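Local coordinates for protein nuclear RNA export factor 2 (Drosophila melanogaster, PDB 6MRK) that takes part in cotranscriptional transposon silencing in the ovary with Piwi and Nxt1, and may also export mRNA from the nucleus, at residues P103-D115 with V125-P137. Numbering follows the deposited sequence.
Sequences PRVTHDFHSLQTD and VIYVAGLLRDEPP
Q113 and A129 exchange two backbone hydrogen bonds, Q113 N to A129 O and A129 N to Q113 O. D115 and Y127 repeat this pattern, so 113-115 runs antiparallel to 125-135. The second paired stretch is 104-107. There T106 N donates to R133 O, and R133 N returns a bond to T106 O (2.9 Å). V105 with D134, and H107 with L132, are non-hydrogen-bonded pairs.

Between the two stretches, 108-112 loops out of the first strand while the second runs on. D108 N donates to L131 O (2.8 Å). Across the loop, S111 OG accepts from L131 N at 2.9 Å and donates to D108 O at 2.7 Å. Its chi1 of 81° sets OG between the backbone N and the carbonyl carbon, and the hydroxyl ties the 108-112 loop to the strand 125-135. D108 O also accepts from S111 N.

Charged groups gather near 104-106. R133 NE meets OE2 of E135 at 3.0 Å, in the guanidinium plane and on the anti lone pair. R104 NE lies 4.0 Å from E135 OE1; this long salt bridge is one of charge only. D134 turns instead to R65, while the P103 ring lies beside the D134 carboxylate.

Apolar contacts lie on the other face from T106 and E135. L132 CD1 touches V105 CG1, and L132 CD2 meets the H107 ring obliquely, with F156 also against that ring. L112 CD2 packs on V128 CG2 (3.9 Å) and beside G130 CA. L19 of helix 12-27 covers V128 and T114.

D115 OD1 forms a salt bridge to a basic side chain and OD2 a hydrogen bond to a polar side chain, both on another protein's chain. An apolar side chain of that protein packs on Y127. This is an antiparallel hairpin, its first strand interrupted by a short loop, in the curved sheet of the NTF2-like domain of this NXF protein.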
loop_
_atom_site.group_PDB
_atom_site.type_symbol
_atom_site.label_atom_id
_atom_site.label_comp_id
_atom_site.label_asym_id
_atom_site.label_seq_id
_atom_site.Cartn_x
_atom_site.Cartn_y
_atom_site.Cartn_z
ATOM N N PRO A 103 -8.639 16.414 -2.017
ATOM C CA PRO A 103 -9.874 16.862 -1.387
ATOM C C PRO A 103 -9.922 16.571 0.112
ATOM O O PRO A 103 -9.176 15.777 0.610
ATOM C CB PRO A 103 -10.974 16.067 -2.103
ATOM C CG PRO A 103 -10.248 14.893 -2.727
ATOM C CD PRO A 103 -8.855 15.390 -3.053
ATOM N N ARG A 104 -10.852 17.233 0.774
ATOM C CA ARG A 104 -11.218 16.949 2.172
ATOM C C ARG A 104 -11.887 15.580 2.223
ATOM O O ARG A 104 -12.637 15.249 1.279
ATOM C CB ARG A 104 -12.176 18.019 2.686
ATOM C CG ARG A 104 -12.112 18.157 4.191
ATOM C CD ARG A 104 -13.014 19.251 4.671
ATOM N NE ARG A 104 -13.222 19.057 6.093
ATOM C CZ ARG A 104 -13.785 19.939 6.904
ATOM N NH1 ARG A 104 -14.220 21.098 6.435
ATOM N NH2 ARG A 104 -13.913 19.657 8.187
ATOM N N VAL A 105 -11.631 14.826 3.289
ATOM C CA VAL A 105 -12.251 13.488 3.493
ATOM C C VAL A 105 -12.769 13.412 4.928
ATOM O O VAL A 105 -12.490 14.325 5.703
ATOM C CB VAL A 105 -11.265 12.343 3.173
ATOM C CG1 VAL A 105 -10.757 12.409 1.740
ATOM C CG2 VAL A 105 -10.098 12.305 4.151
ATOM N N THR A 106 -13.561 12.380 5.191
ATOM C CA THR A 106 -13.933 11.820 6.512
ATOM C C THR A 106 -13.808 10.299 6.354
ATOM O O THR A 106 -14.547 9.737 5.539
ATOM C CB THR A 106 -15.354 12.260 6.899
ATOM O OG1 THR A 106 -15.336 13.671 7.128
ATOM C CG2 THR A 106 -15.901 11.591 8.134
ATOM N N HIS A 107 -12.878 9.656 7.055
ATOM C CA HIS A 107 -12.739 8.179 7.042
ATOM C C HIS A 107 -13.864 7.559 7.875
ATOM O O HIS A 107 -14.208 8.122 8.922
ATOM C CB HIS A 107 -11.361 7.757 7.568
ATOM C CG HIS A 107 -10.214 8.390 6.869
ATOM N ND1 HIS A 107 -9.854 9.696 7.104
ATOM C CD2 HIS A 107 -9.322 7.888 5.987
ATOM C CE1 HIS A 107 -8.795 9.990 6.377
ATOM N NE2 HIS A 107 -8.438 8.892 5.680
ATOM N N ASP A 108 -14.373 6.405 7.451
ATOM C CA ASP A 108 -15.317 5.581 8.249
ATOM C C ASP A 108 -14.482 4.600 9.084
ATOM O O ASP A 108 -14.150 3.523 8.591
ATOM C CB ASP A 108 -16.356 4.923 7.334
ATOM C CG ASP A 108 -17.283 3.926 8.021
ATOM O OD1 ASP A 108 -17.141 3.718 9.239
ATOM O OD2 ASP A 108 -18.128 3.335 7.322
ATOM N N PHE A 109 -14.156 4.948 10.322
ATOM C CA PHE A 109 -13.178 4.192 11.144
ATOM C C PHE A 109 -13.678 2.789 11.450
ATOM O O PHE A 109 -12.850 1.909 11.662
ATOM C CB PHE A 109 -12.854 4.944 12.433
ATOM C CG PHE A 109 -11.851 6.036 12.179
ATOM C CD1 PHE A 109 -12.253 7.302 11.782
ATOM C CD2 PHE A 109 -10.501 5.753 12.227
ATOM C CE1 PHE A 109 -11.313 8.274 11.491
ATOM C CE2 PHE A 109 -9.564 6.730 11.938
ATOM C CZ PHE A 109 -9.970 7.982 11.561
ATOM N N HIS A 110 -14.991 2.599 11.478
ATOM C CA HIS A 110 -15.631 1.270 11.670
ATOM C C HIS A 110 -15.296 0.333 10.501
ATOM O O HIS A 110 -15.421 -0.886 10.669
ATOM C CB HIS A 110 -17.151 1.417 11.793
ATOM C CG HIS A 110 -17.616 1.880 13.133
ATOM N ND1 HIS A 110 -18.938 1.747 13.538
ATOM C CD2 HIS A 110 -16.958 2.470 14.157
ATOM C CE1 HIS A 110 -19.071 2.234 14.755
ATOM N NE2 HIS A 110 -17.870 2.690 15.157
ATOM N N SER A 111 -14.922 0.880 9.344
ATOM C CA SER A 111 -14.819 0.113 8.078
ATOM C C SER A 111 -13.396 -0.412 7.899
ATOM O O SER A 111 -13.178 -1.187 6.954
ATOM C CB SER A 111 -15.251 0.953 6.905
ATOM O OG SER A 111 -14.220 1.829 6.474
ATOM N N LEU A 112 -12.484 -0.024 8.790
ATOM C CA LEU A 112 -11.035 -0.129 8.526
ATOM C C LEU A 112 -10.549 -1.540 8.811
ATOM O O LEU A 112 -10.769 -2.012 9.929
ATOM C CB LEU A 112 -10.266 0.849 9.411
ATOM C CG LEU A 112 -10.476 2.331 9.118
ATOM C CD1 LEU A 112 -9.562 3.140 10.019
ATOM C CD2 LEU A 112 -10.235 2.670 7.645
ATOM N N GLN A 113 -9.822 -2.115 7.856
ATOM C CA GLN A 113 -9.126 -3.409 8.024
ATOM C C GLN A 113 -7.625 -3.156 7.969
ATOM O O GLN A 113 -7.172 -2.482 7.035
ATOM C CB GLN A 113 -9.627 -4.407 6.991
ATOM C CG GLN A 113 -11.026 -4.889 7.334
ATOM C CD GLN A 113 -11.616 -5.813 6.302
ATOM O OE1 GLN A 113 -11.794 -7.008 6.541
ATOM N NE2 GLN A 113 -11.934 -5.249 5.147
ATOM N N THR A 114 -6.926 -3.697 8.966
ATOM C CA THR A 114 -5.531 -3.405 9.359
ATOM C C THR A 114 -4.684 -4.616 8.974
ATOM O O THR A 114 -5.162 -5.755 9.081
ATOM C CB THR A 114 -5.527 -3.055 10.855
ATOM O OG1 THR A 114 -5.426 -1.636 10.835
ATOM C CG2 THR A 114 -4.435 -3.700 11.693
ATOM N N ASP A 115 -3.459 -4.387 8.539
ATOM C CA ASP A 115 -2.458 -5.470 8.383
ATOM C C ASP A 115 -1.112 -4.914 8.826
ATOM O O ASP A 115 -0.530 -4.165 8.051
ATOM C CB ASP A 115 -2.365 -5.983 6.939
ATOM C CG ASP A 115 -3.626 -6.644 6.413
ATOM O OD1 ASP A 115 -4.571 -5.894 6.085
ATOM O OD2 ASP A 115 -3.658 -7.901 6.335
ATOM N N VAL A 125 5.880 -1.839 9.103
ATOM C CA VAL A 125 5.111 -1.750 7.837
ATOM C C VAL A 125 3.651 -1.928 8.226
ATOM O O VAL A 125 3.365 -2.905 8.918
ATOM C CB VAL A 125 5.562 -2.833 6.848
ATOM C CG1 VAL A 125 4.742 -2.795 5.565
ATOM C CG2 VAL A 125 7.047 -2.716 6.567
ATOM N N ILE A 126 2.774 -1.020 7.828
ATOM C CA ILE A 126 1.366 -1.057 8.302
ATOM C C ILE A 126 0.422 -0.610 7.188
ATOM O O ILE A 126 0.635 0.429 6.584
ATOM C CB ILE A 126 1.219 -0.258 9.608
ATOM C CG1 ILE A 126 -0.212 0.219 9.833
ATOM C CG2 ILE A 126 2.188 0.899 9.668
ATOM C CD1 ILE A 126 -0.497 0.508 11.288
ATOM N N TYR A 127 -0.566 -1.438 6.905
ATOM C CA TYR A 127 -1.515 -1.243 5.790
ATOM C C TYR A 127 -2.891 -1.081 6.407
ATOM O O TYR A 127 -3.153 -1.711 7.417
ATOM C CB TYR A 127 -1.514 -2.421 4.812
ATOM C CG TYR A 127 -0.174 -2.808 4.244
ATOM C CD1 TYR A 127 0.838 -1.888 4.026
ATOM C CD2 TYR A 127 0.080 -4.112 3.887
ATOM C CE1 TYR A 127 2.059 -2.248 3.474
ATOM C CE2 TYR A 127 1.287 -4.494 3.314
ATOM C CZ TYR A 127 2.283 -3.558 3.109
ATOM O OH TYR A 127 3.482 -3.945 2.591
ATOM N N VAL A 128 -3.718 -0.236 5.823
ATOM C CA VAL A 128 -5.134 -0.067 6.241
ATOM C C VAL A 128 -5.984 -0.107 4.963
ATOM O O VAL A 128 -5.561 0.449 3.941
ATOM C CB VAL A 128 -5.303 1.225 7.061
ATOM C CG1 VAL A 128 -5.133 2.467 6.211
ATOM C CG2 VAL A 128 -6.629 1.278 7.782
ATOM N N ALA A 129 -7.098 -0.826 4.987
ATOM C CA ALA A 129 -8.112 -0.832 3.913
ATOM C C ALA A 129 -9.411 -0.319 4.531
ATOM O O ALA A 129 -9.804 -0.813 5.617
ATOM C CB ALA A 129 -8.262 -2.228 3.351
ATOM N N GLY A 130 -10.045 0.660 3.912
ATOM C CA GLY A 130 -11.272 1.216 4.505
ATOM C C GLY A 130 -12.145 1.934 3.501
ATOM O O GLY A 130 -11.984 1.710 2.276
ATOM N N LEU A 131 -13.045 2.756 4.030
ATOM C CA LEU A 131 -14.003 3.549 3.244
ATOM C C LEU A 131 -13.921 4.973 3.777
ATOM O O LEU A 131 -13.854 5.151 5.015
ATOM C CB LEU A 131 -15.397 2.941 3.406
ATOM C CG LEU A 131 -16.536 3.767 2.811
ATOM C CD1 LEU A 131 -17.431 2.914 1.923
ATOM C CD2 LEU A 131 -17.355 4.450 3.902
ATOM N N LEU A 132 -13.860 5.941 2.869
ATOM C CA LEU A 132 -13.913 7.370 3.240
ATOM C C LEU A 132 -14.920 8.085 2.350
ATOM O O LEU A 132 -15.297 7.558 1.275
ATOM C CB LEU A 132 -12.523 8.011 3.161
ATOM C CG LEU A 132 -11.734 7.855 1.859
ATOM C CD1 LEU A 132 -12.228 8.797 0.772
ATOM C CD2 LEU A 132 -10.253 8.114 2.119
ATOM N N ARG A 133 -15.383 9.225 2.842
ATOM C CA ARG A 133 -16.275 10.114 2.076
ATOM C C ARG A 133 -15.414 11.272 1.577
ATOM O O ARG A 133 -14.755 11.921 2.404
ATOM C CB ARG A 133 -17.475 10.557 2.911
ATOM C CG ARG A 133 -18.200 11.744 2.301
ATOM C CD ARG A 133 -19.418 12.198 3.077
ATOM N NE ARG A 133 -19.152 12.426 4.493
ATOM C CZ ARG A 133 -19.713 11.762 5.508
ATOM N NH1 ARG A 133 -20.610 10.812 5.293
ATOM N NH2 ARG A 133 -19.388 12.077 6.752
ATOM N N ASP A 134 -15.377 11.456 0.260
ATOM C CA ASP A 134 -14.840 12.679 -0.388
ATOM C C ASP A 134 -15.901 13.784 -0.268
ATOM O O ASP A 134 -17.082 13.560 -0.630
ATOM C CB ASP A 134 -14.389 12.408 -1.829
ATOM C CG ASP A 134 -13.779 13.607 -2.545
ATOM O OD1 ASP A 134 -14.141 14.752 -2.204
ATOM O OD2 ASP A 134 -12.961 13.388 -3.458
ATOM N N GLU A 135 -15.487 14.935 0.251
ATOM C CA GLU A 135 -16.401 16.055 0.568
ATOM C C GLU A 135 -16.014 17.237 -0.292
ATOM O O GLU A 135 -14.841 17.404 -0.625
ATOM C CB GLU A 135 -16.309 16.419 2.040
ATOM C CG GLU A 135 -16.310 15.196 2.916
ATOM C CD GLU A 135 -16.571 15.513 4.367
ATOM O OE1 GLU A 135 -16.044 16.539 4.833
ATOM O OE2 GLU A 135 -17.312 14.748 5.010
ATOM N N PRO A 136 -16.978 18.098 -0.655
ATOM C CA PRO A 136 -16.674 19.218 -1.530
ATOM C C PRO A 136 -16.478 20.456 -0.658
ATOM O O PRO A 136 -16.899 20.458 0.507
ATOM C CB PRO A 136 -17.952 19.221 -2.354
ATOM C CG PRO A 136 -19.064 18.819 -1.359
ATOM C CD PRO A 136 -18.382 18.113 -0.205
ATOM N N PRO A 137 -15.833 21.544 -1.145
ATOM C CA PRO A 137 -15.785 22.773 -0.349
ATOM C C PRO A 137 -17.197 23.118 0.171
ATOM O O PRO A 137 -17.584 24.273 0.187
ATOM C CB PRO A 137 -15.205 23.779 -1.349
ATOM C CG PRO A 137 -14.312 22.920 -2.225
ATOM C CD PRO A 137 -15.129 21.661 -2.435
#